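Local coordinates for secreted protein (Streptomyces lividans TK24, PDB 5LXZ), which is a copper metalloradical protein of the galactose oxidase-like AA5 family, secreted by the bacterium and probably acting as a copper-dependent oxidase, at residues Val107-Gly112 and Gln179-Ala184; Arg509-Gly514 and Thr528-Ser533; Ser533-Val538 and Leu559-Asp564. The protein carries 1 engineered substitution. One frame throughout, in Å; residues are numbered along the deposited sequence.

Contact 1: Val107-Gly112 and Gln179-Ala184; sequences VTKAGG and QKSGSA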
# COMPACT_ATOMS: atom_id res chain seq x y z
N VAL A 107 -7.88 -12.37 25.73
CA VAL A 107 -7.67 -12.59 24.29
C VAL A 107 -8.92 -12.98 23.53
O VAL A 107 -8.92 -12.94 22.32
CB VAL A 107 -6.56 -13.64 23.99
CG1 VAL A 107 -5.23 -13.13 24.50
CG2 VAL A 107 -6.92 -15.02 24.53
N THR A 108 -9.97 -13.40 24.23
CA THR A 108 -11.22 -13.78 23.60
C THR A 108 -12.21 -12.61 23.52
O THR A 108 -13.27 -12.76 22.96
CB THR A 108 -11.94 -14.91 24.39
OG1 THR A 108 -12.30 -14.44 25.70
CG2 THR A 108 -11.03 -16.15 24.54
N LYS A 109 -11.86 -11.47 24.11
CA LYS A 109 -12.78 -10.31 24.15
C LYS A 109 -12.23 -9.14 23.33
O LYS A 109 -11.09 -8.77 23.45
CB LYS A 109 -13.02 -9.84 25.60
CG LYS A 109 -13.79 -10.88 26.41
CD LYS A 109 -13.91 -10.49 27.86
CE LYS A 109 -14.80 -11.53 28.56
NZ LYS A 109 -15.18 -11.01 29.90
N ALA A 110 -13.11 -8.57 22.54
CA ALA A 110 -12.75 -7.37 21.76
C ALA A 110 -12.27 -6.27 22.65
O ALA A 110 -12.79 -6.06 23.74
CB ALA A 110 -13.95 -6.93 20.97
N GLY A 111 -11.28 -5.51 22.20
CA GLY A 111 -10.80 -4.38 22.98
C GLY A 111 -9.66 -3.66 22.33
O GLY A 111 -9.26 -3.98 21.23
N GLY A 112 -9.18 -2.64 23.01
CA GLY A 112 -8.13 -1.79 22.52
C GLY A 112 -8.10 -0.47 23.24
O GLY A 112 -8.78 -0.31 24.26
N GLN A 179 -17.62 -6.68 27.37
CA GLN A 179 -18.03 -7.47 28.55
C GLN A 179 -18.06 -8.96 28.26
O GLN A 179 -17.74 -9.78 29.13
CB GLN A 179 -19.39 -6.97 29.04
CG GLN A 179 -19.34 -5.51 29.47
CD GLN A 179 -20.70 -4.84 29.55
OE1 GLN A 179 -21.25 -4.70 30.63
NE2 GLN A 179 -21.23 -4.41 28.39
N LYS A 180 -18.43 -9.32 27.04
CA LYS A 180 -18.59 -10.71 26.62
C LYS A 180 -17.62 -11.09 25.52
O LYS A 180 -17.24 -10.26 24.70
CB LYS A 180 -20.01 -10.96 26.12
CG LYS A 180 -21.09 -10.72 27.15
CD LYS A 180 -22.43 -11.23 26.64
CE LYS A 180 -23.60 -10.75 27.47
NZ LYS A 180 -24.84 -11.48 27.09
N SER A 181 -17.27 -12.37 25.48
CA SER A 181 -16.36 -12.90 24.46
C SER A 181 -17.04 -12.99 23.13
O SER A 181 -18.26 -13.14 23.05
CB SER A 181 -15.86 -14.30 24.89
OG SER A 181 -15.13 -14.16 26.09
N GLY A 182 -16.24 -12.90 22.06
CA GLY A 182 -16.70 -13.22 20.74
C GLY A 182 -16.65 -12.08 19.74
O GLY A 182 -16.69 -10.89 20.11
N SER A 183 -16.61 -12.44 18.47
CA SER A 183 -16.45 -11.47 17.40
C SER A 183 -17.68 -10.59 17.19
O SER A 183 -17.54 -9.51 16.66
CB SER A 183 -16.07 -12.18 16.11
OG SER A 183 -17.12 -13.05 15.75
N ALA A 184 -18.86 -10.97 17.69
CA ALA A 184 -20.06 -10.15 17.56
C ALA A 184 -19.94 -8.79 18.27
O ALA A 184 -20.67 -7.83 17.96
CB ALA A 184 -21.27 -10.90 18.08
O HOH W 1 -15.73 -9.69 22.44

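Contact 2: Arg509-Gly514 and Thr528-Ser533; sequences RPDLSG and TSRAAS. With PO4 (phosphate ion), chain G.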
# COMPACT_ATOMS: atom_id res chain seq x y z
N ARG A 509 13.85 -14.52 -26.86
CA ARG A 509 13.27 -13.23 -26.64
C ARG A 509 13.96 -12.19 -27.53
O ARG A 509 15.11 -12.38 -27.97
CB ARG A 509 13.26 -12.90 -25.14
CG ARG A 509 14.60 -12.73 -24.50
CD ARG A 509 14.51 -12.93 -23.00
NE ARG A 509 13.60 -11.98 -22.37
CZ ARG A 509 13.46 -11.82 -21.07
NH1 ARG A 509 14.15 -12.53 -20.18
NH2 ARG A 509 12.61 -10.93 -20.66
N PRO A 510 13.26 -11.09 -27.86
CA PRO A 510 13.91 -10.02 -28.57
C PRO A 510 15.07 -9.45 -27.78
O PRO A 510 15.00 -9.31 -26.55
CB PRO A 510 12.82 -8.96 -28.77
CG PRO A 510 11.67 -9.38 -27.98
CD PRO A 510 11.84 -10.80 -27.58
N ASP A 511 16.16 -9.15 -28.48
CA ASP A 511 17.30 -8.49 -27.89
C ASP A 511 17.04 -6.99 -27.83
O ASP A 511 16.27 -6.44 -28.62
CB ASP A 511 18.56 -8.79 -28.71
CG ASP A 511 18.46 -8.25 -30.14
OD1 ASP A 511 17.54 -8.69 -30.89
OD2 ASP A 511 19.27 -7.36 -30.50
N LEU A 512 17.70 -6.30 -26.90
CA LEU A 512 17.55 -4.87 -26.78
C LEU A 512 18.78 -4.29 -26.09
O LEU A 512 19.15 -4.74 -25.00
CB LEU A 512 16.28 -4.55 -25.97
CG LEU A 512 15.92 -3.07 -25.83
CD1 LEU A 512 15.58 -2.43 -27.15
CD2 LEU A 512 14.76 -2.97 -24.84
N SER A 513 19.42 -3.33 -26.73
CA SER A 513 20.54 -2.64 -26.12
C SER A 513 20.48 -1.17 -26.47
O SER A 513 19.71 -0.77 -27.35
CB SER A 513 21.87 -3.26 -26.58
OG SER A 513 21.94 -3.28 -27.97
N GLY A 514 21.28 -0.38 -25.76
CA GLY A 514 21.28 1.08 -25.95
C GLY A 514 20.93 1.89 -24.72
O GLY A 514 21.09 3.12 -24.75
N THR A 528 19.22 -0.46 -30.16
CA THR A 528 19.56 -1.56 -31.06
C THR A 528 18.80 -2.81 -30.70
O THR A 528 18.81 -3.27 -29.55
CB THR A 528 21.07 -1.83 -31.01
OG1 THR A 528 21.75 -0.64 -31.39
CG2 THR A 528 21.49 -2.97 -31.96
N SER A 529 18.15 -3.39 -31.70
CA SER A 529 17.59 -4.71 -31.56
C SER A 529 17.74 -5.43 -32.90
O SER A 529 17.16 -4.98 -33.88
CB SER A 529 16.10 -4.65 -31.22
OG SER A 529 15.57 -5.96 -31.15
N ARG A 530 18.49 -6.51 -32.91
CA ARG A 530 18.51 -7.39 -34.10
C ARG A 530 17.10 -7.86 -34.47
O ARG A 530 16.77 -8.03 -35.66
CB ARG A 530 19.46 -8.56 -33.88
CG ARG A 530 20.91 -8.13 -33.81
CD ARG A 530 21.83 -9.33 -33.58
NE ARG A 530 21.61 -9.95 -32.26
CZ ARG A 530 22.15 -9.55 -31.11
NH1 ARG A 530 22.97 -8.50 -31.04
NH2 ARG A 530 21.85 -10.20 -29.99
N ALA A 531 16.24 -8.02 -33.46
CA ALA A 531 14.84 -8.37 -33.65
C ALA A 531 13.90 -7.17 -33.80
O ALA A 531 12.69 -7.30 -33.59
CB ALA A 531 14.40 -9.23 -32.47
N ALA A 532 14.42 -6.01 -34.17
CA ALA A 532 13.58 -4.81 -34.25
C ALA A 532 12.33 -4.97 -35.10
O ALA A 532 11.27 -4.52 -34.72
CB ALA A 532 14.38 -3.59 -34.70
N SER A 533 12.45 -5.65 -36.24
CA SER A 533 11.29 -5.81 -37.12
C SER A 533 10.18 -6.74 -36.58
O SER A 533 9.07 -6.74 -37.11
CB SER A 533 11.72 -6.27 -38.52
OG SER A 533 12.23 -7.58 -38.45
P PO4 G . 16.47 -15.19 -19.41
O1 PO4 G . 17.97 -15.37 -19.46
O2 PO4 G . 16.21 -14.12 -18.33
O3 PO4 G . 15.94 -14.76 -20.76
O4 PO4 G . 15.78 -16.49 -19.10
O HOH W 2 20.78 -5.84 -28.92
O HOH W 3 22.05 0.89 -29.31

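Contact 3: Ser533-Val538 and Leu559-Asp564; sequences STVKKV and LDFKAD. With EDO (1,2-ethanediol), chain K.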
# COMPACT_ATOMS: atom_id res chain seq x y z
N SER A 533 12.45 -5.65 -36.24
CA SER A 533 11.29 -5.81 -37.12
C SER A 533 10.18 -6.74 -36.58
O SER A 533 9.07 -6.74 -37.11
CB SER A 533 11.72 -6.27 -38.52
OG SER A 533 12.23 -7.58 -38.45
N THR A 534 10.47 -7.48 -35.50
CA THR A 534 9.49 -8.31 -34.85
C THR A 534 8.72 -7.58 -33.73
O THR A 534 7.78 -8.13 -33.19
CB THR A 534 10.14 -9.56 -34.23
OG1 THR A 534 10.91 -9.22 -33.07
CG2 THR A 534 11.03 -10.27 -35.29
N VAL A 535 9.14 -6.36 -33.39
CA VAL A 535 8.55 -5.69 -32.22
C VAL A 535 7.13 -5.25 -32.55
O VAL A 535 6.89 -4.63 -33.60
CB VAL A 535 9.44 -4.50 -31.80
CG1 VAL A 535 8.76 -3.65 -30.73
CG2 VAL A 535 10.76 -5.01 -31.29
N LYS A 536 6.19 -5.55 -31.66
CA LYS A 536 4.83 -5.08 -31.78
C LYS A 536 4.42 -4.06 -30.73
O LYS A 536 3.50 -3.28 -30.97
CB LYS A 536 3.84 -6.24 -31.71
CG LYS A 536 3.95 -7.20 -32.87
CD LYS A 536 3.66 -6.58 -34.25
CE LYS A 536 2.24 -6.11 -34.40
NZ LYS A 536 1.93 -5.98 -35.86
N LYS A 537 5.09 -4.09 -29.58
CA LYS A 537 4.72 -3.23 -28.45
C LYS A 537 5.97 -2.74 -27.79
O LYS A 537 6.92 -3.50 -27.61
CB LYS A 537 3.94 -4.00 -27.39
CG LYS A 537 2.53 -4.36 -27.75
CD LYS A 537 1.91 -5.11 -26.60
CE LYS A 537 0.55 -5.61 -26.96
NZ LYS A 537 0.07 -6.43 -25.84
N VAL A 538 5.96 -1.47 -27.39
CA VAL A 538 7.01 -0.93 -26.56
C VAL A 538 6.28 -0.35 -25.34
O VAL A 538 5.32 0.42 -25.49
CB VAL A 538 7.81 0.16 -27.29
CG1 VAL A 538 8.89 0.79 -26.41
CG2 VAL A 538 8.46 -0.45 -28.54
N LEU A 559 4.50 3.25 -25.92
CA LEU A 559 5.31 4.15 -26.74
C LEU A 559 5.13 3.84 -28.21
O LEU A 559 5.15 2.70 -28.62
CB LEU A 559 6.79 4.01 -26.44
CG LEU A 559 7.32 4.09 -25.03
CD1 LEU A 559 8.82 4.38 -24.97
CD2 LEU A 559 6.58 5.07 -24.19
N ASP A 560 5.00 4.91 -28.99
CA ASP A 560 5.06 4.76 -30.44
C ASP A 560 6.50 4.40 -30.80
O ASP A 560 7.45 4.77 -30.13
CB ASP A 560 4.65 6.07 -31.12
CG ASP A 560 3.17 6.35 -31.04
OD1 ASP A 560 2.38 5.43 -30.77
OD2 ASP A 560 2.79 7.51 -31.27
N PHE A 561 6.67 3.64 -31.88
CA PHE A 561 8.01 3.23 -32.29
C PHE A 561 8.07 2.99 -33.79
O PHE A 561 7.07 2.77 -34.43
CB PHE A 561 8.42 1.95 -31.60
CG PHE A 561 7.59 0.75 -31.96
CD1 PHE A 561 6.44 0.44 -31.26
CD2 PHE A 561 7.98 -0.09 -32.99
CE1 PHE A 561 5.69 -0.68 -31.59
CE2 PHE A 561 7.23 -1.20 -33.32
CZ PHE A 561 6.09 -1.49 -32.63
N LYS A 562 9.30 3.02 -34.28
CA LYS A 562 9.59 2.65 -35.68
C LYS A 562 10.83 1.76 -35.70
O LYS A 562 11.81 2.02 -35.05
CB LYS A 562 9.78 3.90 -36.53
CG LYS A 562 8.49 4.55 -37.00
N ALA A 563 10.80 0.71 -36.52
CA ALA A 563 11.96 -0.17 -36.68
C ALA A 563 12.53 0.08 -38.06
O ALA A 563 11.78 0.26 -39.02
CB ALA A 563 11.52 -1.61 -36.57
N ASP A 564 13.85 0.10 -38.14
CA ASP A 564 14.57 0.18 -39.42
C ASP A 564 15.85 -0.64 -39.27
O ASP A 564 16.78 -0.24 -38.59
CB ASP A 564 14.85 1.63 -39.72
CG ASP A 564 15.48 1.83 -41.07
OD1 ASP A 564 15.46 0.91 -41.91
OD2 ASP A 564 16.00 2.94 -41.28
C1 EDO K . 1.40 0.77 -28.89
O1 EDO K . 0.89 -0.39 -28.22
C2 EDO K . 2.83 0.58 -29.44
O2 EDO K . 3.83 0.33 -28.42

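Contact 1: Val107-Gly112 and Gln179-Ala184
The carbonyl of Gln179 receives the ammonium group of Lys109, with NZ 2.9 Å from Gln179 O. NZ stands well above the carbonyl plane, 47° out of it, so the bond does not use an in-plane lone pair. Lys109 gets there by placing CG beside its own backbone N (chi1 -67°) and staying extended beyond it, so that its methylene groups lie along the loop. The CB of Gln179 points away from this contact, and its side chain packs on Thr141 and Val143 of strand 141-144. Next along, Lys180 takes part through its backbone: Lys180 O accepts a bond from water 1 at 2.8 Å. Ser181 meets both neighbouring residues of the first segment. Its OG donates to Thr108 OG1 at 2.9 Å, hydroxyl tip to hydroxyl tip, and also touches Lys109 CG, 3.6 Å away. Thr108 OG1 is hydrogen-bonded to Asp106 OD1 as well, so the serine joins a short polar chain. At Gly182 the backbones bond directly: Gly182 N lies 3.1 Å from Thr108 O, nearly along the C=O axis. The positive phi of Gly182 would press a CB against the carbonyl oxygen of Ser181. Its own carbonyl turns to water 1, with Gly182 O 2.8 Å from the water oxygen. That water accepts a bond from Ala110 N at 2.9 Å and donates to Lys180 O and Gly182 O, so one water links the Ala110 amide to two carbonyls of the second segment. Gly112 shares a backbone hydrogen bond with Val176, where strands 111-118 and 164-177 run antiparallel, and Ala110 with Ala178 just beside it. The whole forms a solvent-facing loop junction, held by three direct hydrogen bonds and one bridging water, next to a strand pair of the GlxA beta barrel domain.

Contact 2: Arg509-Gly514 and Thr528-Ser533
In the galactose oxidase-like Early set domain, a single antiparallel bridge and a type I turn whose N-H groups bond to a carboxylate join two loops whose touching parts run in nearly opposite directions. Ser513 and Thr528 form the hydrogen-bonded pair, with Ser513 N to Thr528 O and Thr528 N to Ser513 O both 2.9 Å. The turn follows, from Ser529 to Ala532, and Asp511 accepts bonds from two of its N-H groups. Asp511 holds CG in the crowded position between its backbone N and carbonyl carbon (chi1 62°), which presents both oxygens to the turn. OD2 accepts Arg530 N at 2.7 Å and OD1 accepts Ala531 N at 3.0 Å, each through its syn lone pair. Water 2 adds a third bond, donating to Asp511 OD2 at 2.7 Å, and also accepts from Ser513 OG and donates to Thr528 O, so it connects the carboxylate to the bridge. The Arg530 guanidinium is laid with one face over OD2; its NH2 is 3.9 Å from Asp511 OD2, a long salt bridge of charges with no N-H aimed at the oxygen. Ser529 swings OG anti to its backbone N (chi1 177°) and donates to Asp511 O at 2.7 Å. Farther back, Pro510 CB packs on the methyl of Ala531. Arg509 faces elsewhere: NE and NH2 bond Pro595 O and Asp469 O, and NH1 lies 2.9 Å from O3 of a phosphate ion, probably from the crystallisation liquor. An alanine in place of Asp511 would remove both acceptors of Arg530 N and Ala531 N and would probably loosen the turn against the loop. With two amide donors, a water and a nearby guanidinium around it, the carboxylate is likely to stay ionised.

Contact 3: Ser533-Val538 and Leu559-Asp564
Phe561 and Val538 carry most of this contact; Phe561 reaches from strand 560-564 toward strand 535-538. Its CB touches Val538 CG2, and chi1 of 64° puts CG in the crowded position between the backbone N and the carbonyl carbon. Along one side of the ring, CD1 meets Val538 CG2 at 3.5 Å; CE1 approaches Lys536 O, which sits at the ring edge near its plane, 3.5 Å away. At the tip, CZ is 3.4 Å from Val535 O. On the other side, CE2 packs under Val535 CG1, whose methyl lies over one face in a CH-pi contact, 4.1 Å from the ring centroid. Backbone pairing appears at the far end, where Leu559 N donates to Val538 O at 3.0 Å. A 1,2-ethanediol, probably from the crystallisation liquor, links the two segments: its O2 accepts from Val538 N and donates to Leu559 O. The two strand axes, 7.2 Å apart at closest, diverge from antiparallel (149°), and the ring lies between them, against Val535, Lys536 and Val538. Beyond strand 535-541 lies strand 582-590, where Lys536 and Lys537 form a classic beta bulge opposite Thr589, while Phe561 also packs on Leu568 of the next strand, 567-571.

From the N terminus, contact 1 comes first, closing a strand-rich excursion of the GlxA beta barrel domain between residues 112 and 179. The chain then passes through the Kelch repeats of the propeller before contact 2 opens. Contact 1 lies on the opposite side of the chain's centre from both others, about 61 Å from contact 3 between centres. Contact 2 closes a short loop holding strands 517-518 and 524-528, and contact 3 closes the 20-residue connection that includes strand 545-547, which joins a different sheet beside strand 30-33. These two are in series, neither nested nor crossed, and share Ser533; Ala532 O packs on Ala563 CB where they meet. They tie consecutive pieces of the Early set domain.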